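Local coordinates for protein glycosyl hydrolase BlGH5_18 (Bifidobacterium longum subsp. infantis, PDB 7LQX) that probably hydrolyses glycosidic bonds in N-glycans, as a family GH5 subfamily 18 enzyme of a gut bacterium's N-glycan degradation pathway, at residues R262-N267 with I369-N374; R402-T407 with L420-L425; E50-I55 with V91-E96. All blocks are in the same frame, centred on the assembly; numbering follows the deposited sequence.

Contact 1: residues R262-N267 with I369-N374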
loop_
_atom_site.group_PDB
_atom_site.type_symbol
_atom_site.label_atom_id
_atom_site.label_comp_id
_atom_site.label_asym_id
_atom_site.label_seq_id
_atom_site.Cartn_x
_atom_site.Cartn_y
_atom_site.Cartn_z
ATOM N N ARG A 262 -0.631 -32.465 -15.437
ATOM C CA ARG A 262 -0.705 -33.122 -16.735
ATOM C C ARG A 262 -2.077 -33.720 -17.000
ATOM O O ARG A 262 -2.472 -33.862 -18.164
ATOM C CB ARG A 262 0.354 -34.214 -16.831
ATOM C CG ARG A 262 1.779 -33.702 -16.940
ATOM C CD ARG A 262 2.725 -34.879 -16.967
ATOM N NE ARG A 262 2.646 -35.634 -18.218
ATOM C CZ ARG A 262 3.073 -36.884 -18.372
ATOM N NH1 ARG A 262 3.541 -37.566 -17.339
ATOM N NH2 ARG A 262 3.013 -37.459 -19.565
ATOM N N ALA A 263 -2.803 -34.113 -15.955
ATOM C CA ALA A 263 -4.138 -34.653 -16.169
ATOM C C ALA A 263 -5.014 -33.672 -16.932
ATOM O O ALA A 263 -5.891 -34.083 -17.701
ATOM C CB ALA A 263 -4.787 -34.971 -14.823
ATOM N N PHE A 264 -4.803 -32.370 -16.721
ATOM C CA PHE A 264 -5.686 -31.336 -17.247
ATOM C C PHE A 264 -5.157 -30.648 -18.495
ATOM O O PHE A 264 -5.906 -29.887 -19.116
ATOM C CB PHE A 264 -5.996 -30.314 -16.132
ATOM C CG PHE A 264 -6.504 -30.972 -14.889
ATOM C CD1 PHE A 264 -7.815 -31.393 -14.799
ATOM C CD2 PHE A 264 -5.645 -31.251 -13.837
ATOM C CE1 PHE A 264 -8.264 -32.053 -13.674
ATOM C CE2 PHE A 264 -6.088 -31.911 -12.726
ATOM C CZ PHE A 264 -7.392 -32.315 -12.640
ATOM N N ALA A 265 -3.899 -30.862 -18.859
ATOM C CA ALA A 265 -3.324 -30.224 -20.036
ATOM C C ALA A 265 -3.836 -30.924 -21.285
ATOM O O ALA A 265 -3.634 -32.130 -21.447
ATOM C CB ALA A 265 -1.803 -30.333 -19.981
ATOM N N ARG A 266 -4.485 -30.175 -22.174
ATOM C CA ARG A 266 -4.943 -30.778 -23.420
ATOM C C ARG A 266 -3.786 -31.056 -24.371
ATOM O O ARG A 266 -3.896 -31.937 -25.231
ATOM C CB ARG A 266 -5.975 -29.875 -24.092
ATOM C CG ARG A 266 -7.222 -29.647 -23.256
ATOM C CD ARG A 266 -8.295 -28.895 -24.024
ATOM N NE ARG A 266 -7.909 -27.532 -24.375
ATOM C CZ ARG A 266 -8.122 -26.469 -23.602
ATOM N NH1 ARG A 266 -8.718 -26.602 -22.427
ATOM N NH2 ARG A 266 -7.744 -25.267 -24.010
ATOM N N ASN A 267 -2.689 -30.320 -24.253
ATOM C CA ASN A 267 -1.517 -30.534 -25.090
ATOM C C ASN A 267 -0.587 -31.479 -24.345
ATOM O O ASN A 267 -0.036 -31.089 -23.302
ATOM C CB ASN A 267 -0.823 -29.204 -25.348
ATOM C CG ASN A 267 0.565 -29.362 -25.951
ATOM O OD1 ASN A 267 0.924 -30.420 -26.465
ATOM N ND2 ASN A 267 1.359 -28.297 -25.878
ATOM N N ILE A 369 -9.206 -39.199 -12.180
ATOM C CA ILE A 369 -9.909 -38.096 -11.533
ATOM C C ILE A 369 -11.189 -37.829 -12.315
ATOM O O ILE A 369 -11.135 -37.418 -13.480
ATOM C CB ILE A 369 -9.032 -36.834 -11.506
ATOM C CG1 ILE A 369 -7.736 -37.074 -10.735
ATOM C CG2 ILE A 369 -9.780 -35.669 -10.883
ATOM C CD1 ILE A 369 -6.707 -35.957 -10.882
ATOM N N GLU A 370 -12.338 -38.041 -11.673
ATOM C CA GLU A 370 -13.617 -37.719 -12.293
ATOM C C GLU A 370 -13.749 -36.210 -12.447
ATOM O O GLU A 370 -13.507 -35.454 -11.499
ATOM C CB GLU A 370 -14.768 -38.247 -11.439
ATOM C CG GLU A 370 -14.932 -39.751 -11.485
ATOM C CD GLU A 370 -15.414 -40.253 -12.838
ATOM O OE1 GLU A 370 -16.181 -39.536 -13.517
ATOM O OE2 GLU A 370 -15.023 -41.372 -13.226
ATOM N N VAL A 371 -14.156 -35.774 -13.636
ATOM C CA VAL A 371 -14.221 -34.353 -13.949
ATOM C C VAL A 371 -15.642 -33.943 -14.314
ATOM O O VAL A 371 -16.469 -34.760 -14.732
ATOM C CB VAL A 371 -13.218 -33.942 -15.047
ATOM C CG1 VAL A 371 -11.796 -34.085 -14.540
ATOM C CG2 VAL A 371 -13.412 -34.759 -16.314
ATOM N N ASP A 372 -15.911 -32.646 -14.126
ATOM C CA ASP A 372 -17.201 -32.038 -14.434
ATOM C C ASP A 372 -17.248 -31.672 -15.915
ATOM O O ASP A 372 -16.359 -32.023 -16.695
ATOM C CB ASP A 372 -17.473 -30.845 -13.511
ATOM C CG ASP A 372 -16.520 -29.659 -13.738
ATOM O OD1 ASP A 372 -15.862 -29.578 -14.794
ATOM O OD2 ASP A 372 -16.426 -28.794 -12.840
ATOM N N GLU A 373 -18.305 -30.953 -16.311
ATOM C CA GLU A 373 -18.523 -30.623 -17.714
ATOM C C GLU A 373 -17.476 -29.663 -18.259
ATOM O O GLU A 373 -17.335 -29.557 -19.480
ATOM C CB GLU A 373 -19.924 -30.029 -17.895
ATOM C CG GLU A 373 -20.108 -28.649 -17.280
ATOM N N ASN A 374 -16.740 -28.971 -17.392
ATOM C CA ASN A 374 -15.670 -28.080 -17.812
ATOM C C ASN A 374 -14.303 -28.750 -17.796
ATOM O O ASN A 374 -13.307 -28.110 -18.158
ATOM C CB ASN A 374 -15.616 -26.838 -16.914
ATOM C CG ASN A 374 -16.950 -26.127 -16.809
ATOM O OD1 ASN A 374 -17.402 -25.788 -15.713
ATOM N ND2 ASN A 374 -17.590 -25.892 -17.947
#
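The last turn of helix 248-264 faces the chain leaving strand 365-369 at a distance, with the CA atoms of A263 and I369 8.2 Å apart and those of F264 and V371 9.6 Å apart, so side chains alone close the gap. The helix lies outside the barrel of eight parallel strands that marks a GH5 (beta/alpha)8 enzyme, whereas the strand is the middle one of the small three-stranded sheet that follows it. The contact is thus a joint between barrel and C-terminal sheet. F264 carries it. With CG anti to its own carbonyl carbon (chi1 -53°), the ring reaches out from the helix end toward the segment 369-374. There it meets two aliphatic tips: CZ lies 4.1 Å from CD1 of I369, which arrives obliquely, and CE1 lies 4.2 Å from CG1 of V371, which sits at the ring edge close to its plane. I369 crosses the ring's direction at about a right angle; V371 runs past it the opposite way. A263 adds a looser touch, CB to CD1 of I369 at 4.5 Å, and the same methyl covers one ring face, 3.9 Å above the plane and shifted toward the rim. P219 and A223 of helix 219-224, together with P377, also pack against this phenyl group, which is buried. N224 holds the backbone where the helix ends, its amide donating to F264 O and accepting from R266 N. Beyond V371 the other chain bends in an Asx turn: D372 OD1 accepts from N374 N at 2.8 Å, a bent bond of 135° whose donor approaches from 47° above the carboxylate plane.

Contact 2: residues R402-T407 with L420-L425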
loop_
_atom_site.group_PDB
_atom_site.type_symbol
_atom_site.label_atom_id
_atom_site.label_comp_id
_atom_site.label_asym_id
_atom_site.label_seq_id
_atom_site.Cartn_x
_atom_site.Cartn_y
_atom_site.Cartn_z
ATOM N N ARG A 402 5.511 -45.568 -11.323
ATOM C CA ARG A 402 5.650 -44.341 -12.100
ATOM C C ARG A 402 4.280 -43.768 -12.462
ATOM O O ARG A 402 3.979 -43.549 -13.633
ATOM C CB ARG A 402 6.467 -44.570 -13.365
ATOM C CG ARG A 402 7.950 -44.763 -13.159
ATOM C CD ARG A 402 8.665 -44.848 -14.516
ATOM N NE ARG A 402 8.482 -43.649 -15.340
ATOM C CZ ARG A 402 9.107 -42.495 -15.117
ATOM N NH1 ARG A 402 9.946 -42.386 -14.097
ATOM N NH2 ARG A 402 8.898 -41.451 -15.905
ATOM N N PRO A 403 3.421 -43.527 -11.475
ATOM C CA PRO A 403 2.066 -43.091 -11.804
ATOM C C PRO A 403 2.015 -41.670 -12.332
ATOM O O PRO A 403 2.785 -40.788 -11.935
ATOM C CB PRO A 403 1.330 -43.176 -10.461
ATOM C CG PRO A 403 2.419 -42.903 -9.438
ATOM C CD PRO A 403 3.634 -43.621 -10.013
ATOM N N THR A 404 1.049 -41.451 -13.208
ATOM C CA THR A 404 0.566 -40.114 -13.513
ATOM C C THR A 404 -0.886 -40.022 -13.049
ATOM O O THR A 404 -1.396 -40.900 -12.354
ATOM C CB THR A 404 0.792 -39.784 -14.988
ATOM O OG1 THR A 404 0.492 -38.403 -15.222
ATOM C CG2 THR A 404 -0.064 -40.656 -15.912
ATOM N N LEU A 405 -1.538 -38.929 -13.416
ATOM C CA LEU A 405 -2.957 -38.733 -13.162
ATOM C C LEU A 405 -3.637 -38.442 -14.485
ATOM O O LEU A 405 -3.086 -37.727 -15.321
ATOM C CB LEU A 405 -3.201 -37.589 -12.180
ATOM C CG LEU A 405 -2.647 -38.010 -10.807
ATOM C CD1 LEU A 405 -1.437 -37.176 -10.409
ATOM C CD2 LEU A 405 -3.705 -38.046 -9.714
ATOM N N VAL A 406 -4.834 -38.989 -14.664
ATOM C CA VAL A 406 -5.619 -38.723 -15.860
ATOM C C VAL A 406 -7.046 -38.401 -15.439
ATOM O O VAL A 406 -7.507 -38.790 -14.365
ATOM C CB VAL A 406 -5.613 -39.897 -16.862
ATOM C CG1 VAL A 406 -4.199 -40.212 -17.315
ATOM C CG2 VAL A 406 -6.282 -41.121 -16.264
ATOM N N THR A 407 -7.746 -37.667 -16.301
ATOM C CA THR A 407 -9.158 -37.451 -16.056
ATOM C C THR A 407 -9.972 -38.660 -16.516
ATOM O O THR A 407 -9.507 -39.522 -17.273
ATOM C CB THR A 407 -9.672 -36.225 -16.808
ATOM O OG1 THR A 407 -9.682 -36.514 -18.210
ATOM C CG2 THR A 407 -8.816 -35.001 -16.511
ATOM N N LEU A 420 0.665 -41.653 -23.365
ATOM C CA LEU A 420 1.251 -41.505 -22.037
ATOM C C LEU A 420 2.049 -42.727 -21.614
ATOM O O LEU A 420 2.898 -42.620 -20.722
ATOM C CB LEU A 420 0.149 -41.296 -21.001
ATOM C CG LEU A 420 -0.678 -40.024 -21.111
ATOM C CD1 LEU A 420 -1.904 -40.129 -20.229
ATOM C CD2 LEU A 420 0.165 -38.831 -20.703
ATOM N N GLY A 421 1.772 -43.882 -22.211
ATOM C CA GLY A 421 2.358 -45.137 -21.797
ATOM C C GLY A 421 1.570 -45.895 -20.752
ATOM O O GLY A 421 2.063 -46.903 -20.235
ATOM N N VAL A 422 0.357 -45.456 -20.444
ATOM C CA VAL A 422 -0.390 -45.962 -19.299
ATOM C C VAL A 422 -1.099 -47.254 -19.676
ATOM O O VAL A 422 -1.912 -47.271 -20.604
ATOM C CB VAL A 422 -1.398 -44.909 -18.818
ATOM C CG1 VAL A 422 -2.391 -45.530 -17.858
ATOM C CG2 VAL A 422 -0.677 -43.742 -18.189
ATOM N N THR A 423 -0.818 -48.328 -18.936
ATOM C CA THR A 423 -1.479 -49.611 -19.143
ATOM C C THR A 423 -2.290 -50.080 -17.943
ATOM O O THR A 423 -2.859 -51.177 -17.992
ATOM C CB THR A 423 -0.477 -50.710 -19.543
ATOM O OG1 THR A 423 0.488 -50.902 -18.504
ATOM C CG2 THR A 423 0.218 -50.348 -20.861
ATOM N N ARG A 424 -2.364 -49.291 -16.876
ATOM C CA ARG A 424 -3.127 -49.634 -15.688
ATOM C C ARG A 424 -3.803 -48.374 -15.176
ATOM O O ARG A 424 -3.169 -47.318 -15.091
ATOM C CB ARG A 424 -2.240 -50.209 -14.576
ATOM C CG ARG A 424 -2.953 -50.295 -13.227
ATOM C CD ARG A 424 -2.388 -51.397 -12.332
ATOM N NE ARG A 424 -0.991 -51.167 -11.978
ATOM C CZ ARG A 424 -0.520 -51.074 -10.733
ATOM N NH1 ARG A 424 -1.318 -51.200 -9.679
ATOM N NH2 ARG A 424 0.773 -50.869 -10.548
ATOM N N LEU A 425 -5.075 -48.490 -14.819
ATOM C CA LEU A 425 -5.841 -47.378 -14.277
ATOM C C LEU A 425 -6.354 -47.746 -12.895
ATOM O O LEU A 425 -6.774 -48.883 -12.665
ATOM C CB LEU A 425 -7.040 -47.076 -15.172
ATOM C CG LEU A 425 -6.718 -46.541 -16.568
ATOM C CD1 LEU A 425 -7.962 -46.548 -17.429
ATOM C CD2 LEU A 425 -6.116 -45.145 -16.474
#
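A beta-alpha-beta crossover supplies this contact: strand 403-407 leads through helix 414-420 to strand 424-426, and the two parallel strands flank 365-369 in the C-terminal sheet. From strand 403-407, T404 and V406 point toward the connection; L405 between them points away, and its side chain packs on helices 388-399 and 248-264. V406 divides its methyls between two leucines. CG1 meets CD1 of L420 at 3.7 Å, the side chains sliding past each other in opposite directions, and CG2 meets CD2 of the more exposed L425 at 4.0 Å, crossing at about a right angle. Two residues earlier on the same side of the strand, CG2 of T404 lies 3.9 Å from CG2 of V422. Because OG1 of T404 stands opposite the backbone N (chi1 -172°), the methyl takes the place between N and the carbonyl carbon and faces V422, while the hydroxyl is hydrogen-bonded to E259 of helix 248-264. G421, at phi 90°, is the C-prime residue of the Schellman motif that ends helix 414-420. L420 at the helix end and V422 just beyond both face strand 403-407, as the connection of a parallel beta-alpha-beta unit packs on its sheet.

Contact 3: residues E50-I55 with V91-E96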
loop_
_atom_site.group_PDB
_atom_site.type_symbol
_atom_site.label_atom_id
_atom_site.label_comp_id
_atom_site.label_asym_id
_atom_site.label_seq_id
_atom_site.Cartn_x
_atom_site.Cartn_y
_atom_site.Cartn_z
ATOM N N GLU A 50 26.633 -8.134 -8.146
ATOM C CA GLU A 50 27.281 -9.137 -7.312
ATOM C C GLU A 50 26.344 -10.304 -7.024
ATOM O O GLU A 50 26.761 -11.467 -7.093
ATOM C CB GLU A 50 27.777 -8.508 -6.014
ATOM C CG GLU A 50 28.529 -9.485 -5.133
ATOM C CD GLU A 50 29.801 -10.015 -5.772
ATOM O OE1 GLU A 50 30.230 -9.497 -6.831
ATOM O OE2 GLU A 50 30.379 -10.965 -5.207
ATOM N N ASP A 51 25.083 -10.014 -6.681
ATOM C CA ASP A 51 24.104 -11.074 -6.466
ATOM C C ASP A 51 24.030 -11.979 -7.691
ATOM O O ASP A 51 24.028 -13.210 -7.584
ATOM C CB ASP A 51 22.707 -10.486 -6.228
ATOM C CG ASP A 51 22.516 -9.878 -4.850
ATOM O OD1 ASP A 51 23.408 -9.980 -3.984
ATOM O OD2 ASP A 51 21.428 -9.288 -4.661
HETATM N N MSE A 52 23.946 -11.374 -8.871
HETATM C CA MSE A 52 23.794 -12.134 -10.102
HETATM C C MSE A 52 25.040 -12.930 -10.452
HETATM O O MSE A 52 24.946 -14.044 -10.970
HETATM C CB MSE A 52 23.459 -11.200 -11.264
HETATM C CG MSE A 52 22.123 -10.536 -11.144
HETATM SE SE MSE A 52 20.625 -11.719 -11.359
HETATM C CE MSE A 52 19.211 -10.369 -11.303
ATOM N N ARG A 53 26.212 -12.350 -10.187
ATOM C CA ARG A 53 27.454 -13.081 -10.403
ATOM C C ARG A 53 27.482 -14.351 -9.561
ATOM O O ARG A 53 27.814 -15.434 -10.057
ATOM C CB ARG A 53 28.645 -12.181 -10.077
ATOM C CG ARG A 53 29.996 -12.809 -10.368
ATOM C CD ARG A 53 31.143 -11.928 -9.881
ATOM N NE ARG A 53 31.246 -11.928 -8.423
ATOM C CZ ARG A 53 31.868 -12.870 -7.716
ATOM N NH1 ARG A 53 32.450 -13.891 -8.333
ATOM N NH2 ARG A 53 31.906 -12.796 -6.392
ATOM N N ARG A 54 27.109 -14.242 -8.286
ATOM C CA ARG A 54 27.144 -15.408 -7.407
ATOM C C ARG A 54 26.090 -16.438 -7.798
ATOM O O ARG A 54 26.344 -17.647 -7.736
ATOM C CB ARG A 54 26.987 -14.947 -5.960
ATOM C CG ARG A 54 28.162 -14.072 -5.533
ATOM C CD ARG A 54 28.217 -13.803 -4.045
ATOM N NE ARG A 54 29.207 -12.768 -3.747
ATOM C CZ ARG A 54 29.597 -12.431 -2.522
ATOM N NH1 ARG A 54 30.497 -11.472 -2.354
ATOM N NH2 ARG A 54 29.095 -13.056 -1.466
ATOM N N ILE A 55 24.907 -15.982 -8.207
ATOM C CA ILE A 55 23.874 -16.893 -8.695
ATOM C C ILE A 55 24.362 -17.629 -9.937
ATOM O O ILE A 55 24.233 -18.854 -10.043
ATOM C CB ILE A 55 22.576 -16.110 -8.964
ATOM C CG1 ILE A 55 21.969 -15.636 -7.642
ATOM C CG2 ILE A 55 21.594 -16.966 -9.761
ATOM C CD1 ILE A 55 20.937 -14.547 -7.813
ATOM N N VAL A 91 16.910 -6.924 -15.390
ATOM C CA VAL A 91 16.958 -7.905 -16.469
ATOM C C VAL A 91 18.266 -7.787 -17.237
ATOM O O VAL A 91 18.927 -8.790 -17.534
ATOM C CB VAL A 91 15.740 -7.727 -17.395
ATOM C CG1 VAL A 91 15.926 -8.542 -18.658
ATOM C CG2 VAL A 91 14.470 -8.089 -16.658
ATOM N N HIS A 92 18.650 -6.553 -17.577
ATOM C CA HIS A 92 19.882 -6.313 -18.312
ATOM C C HIS A 92 21.080 -6.885 -17.571
ATOM O O HIS A 92 21.960 -7.502 -18.184
ATOM C CB HIS A 92 20.051 -4.811 -18.533
ATOM C CG HIS A 92 21.152 -4.459 -19.480
ATOM N ND1 HIS A 92 21.072 -4.700 -20.833
ATOM C CD2 HIS A 92 22.361 -3.889 -19.267
ATOM C CE1 HIS A 92 22.184 -4.288 -21.416
ATOM N NE2 HIS A 92 22.982 -3.793 -20.488
ATOM N N ILE A 93 21.125 -6.703 -16.251
ATOM C CA ILE A 93 22.251 -7.191 -15.464
ATOM C C ILE A 93 22.268 -8.713 -15.423
ATOM O O ILE A 93 23.328 -9.338 -15.534
ATOM C CB ILE A 93 22.218 -6.569 -14.055
ATOM C CG1 ILE A 93 22.482 -5.064 -14.135
ATOM C CG2 ILE A 93 23.226 -7.251 -13.152
ATOM C CD1 ILE A 93 22.208 -4.316 -12.832
ATOM N N ALA A 94 21.106 -9.339 -15.240
ATOM C CA ALA A 94 21.052 -10.795 -15.327
ATOM C C ALA A 94 21.668 -11.284 -16.633
ATOM O O ALA A 94 22.474 -12.221 -16.640
ATOM C CB ALA A 94 19.602 -11.262 -15.202
ATOM N N GLY A 95 21.322 -10.633 -17.745
ATOM C CA GLY A 95 21.868 -11.034 -19.029
ATOM C C GLY A 95 23.365 -10.815 -19.124
ATOM O O GLY A 95 24.085 -11.644 -19.691
ATOM N N GLU A 96 23.852 -9.693 -18.582
ATOM C CA GLU A 96 25.288 -9.440 -18.581
ATOM C C GLU A 96 26.015 -10.493 -17.764
ATOM O O GLU A 96 27.178 -10.809 -18.043
ATOM C CB GLU A 96 25.575 -8.049 -18.016
ATOM C CG GLU A 96 25.104 -6.907 -18.899
ATOM C CD GLU A 96 25.324 -5.536 -18.273
ATOM O OE1 GLU A 96 25.158 -5.396 -17.040
ATOM O OE2 GLU A 96 25.667 -4.594 -19.021
#
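M52, a selenomethionine, is bent at chi2 (-70°) after a chi1 of -66°, which turns its selenium and terminal methyl onto A94, while I93 holds CG2 opposite its own backbone N (chi1 -67°) and presents that branch to the root of the M52 chain. CG of M52 touches CG2 of I93 at 4.0 Å, the side chains crossing at about a right angle. Further out, SE of M52 lies 4.0 Å from CB of A94, and CE of M52 lies at the same distance from that methyl. The helices come close here, the CA atoms of M52 and A94 being 6.1 Å apart, consistent with the small alanine side chain. Helices 45-57 and 81-96 are neighbours in the outer layer of the (beta/alpha)8 barrel, and V63 of strand 62-65 touches both M52 and A94. E50, by contrast, points away from the second helix. R53 grips its carboxylate side-on, NE to OE1 at 3.1 Å and NH2 to OE2 at 2.7 Å. R54 also binds side-on, with NE (2.6 Å) and NH1 both on that OE2, which thus accepts three N-H groups, R53 on the syn side and R54 on the anti side. This should stabilise its negative charge. Charges pair within helix 45-57; the interface is apolar, a van der Waals contact of the M52 chain, its selenium standing where methionine has sulfur, with the I93 and A94 methyls.

In the fold
Contact 3 comes first along the chain, between the first two outer helices of the barrel, followed by contact 1 and then contact 2. Contacts 1 and 2 are neighbours, their centres about 13 Å apart, and share the three-stranded C-terminal sheet: I369 N and V406 O, 2.8 Å apart, probably form a hydrogen bond between its strands, and helix 248-264, whose end forms one side of contact 1, also touches T404, L405 and L420 of contact 2. Contact 3 lies across the chain's centre, about 39 Å from contact 1 and 41 Å from contact 2, centre to centre. Contact 3 thus packs outer barrel helices together; contacts 1 and 2 lie where the C-terminal sheet docks on the barrel's far side.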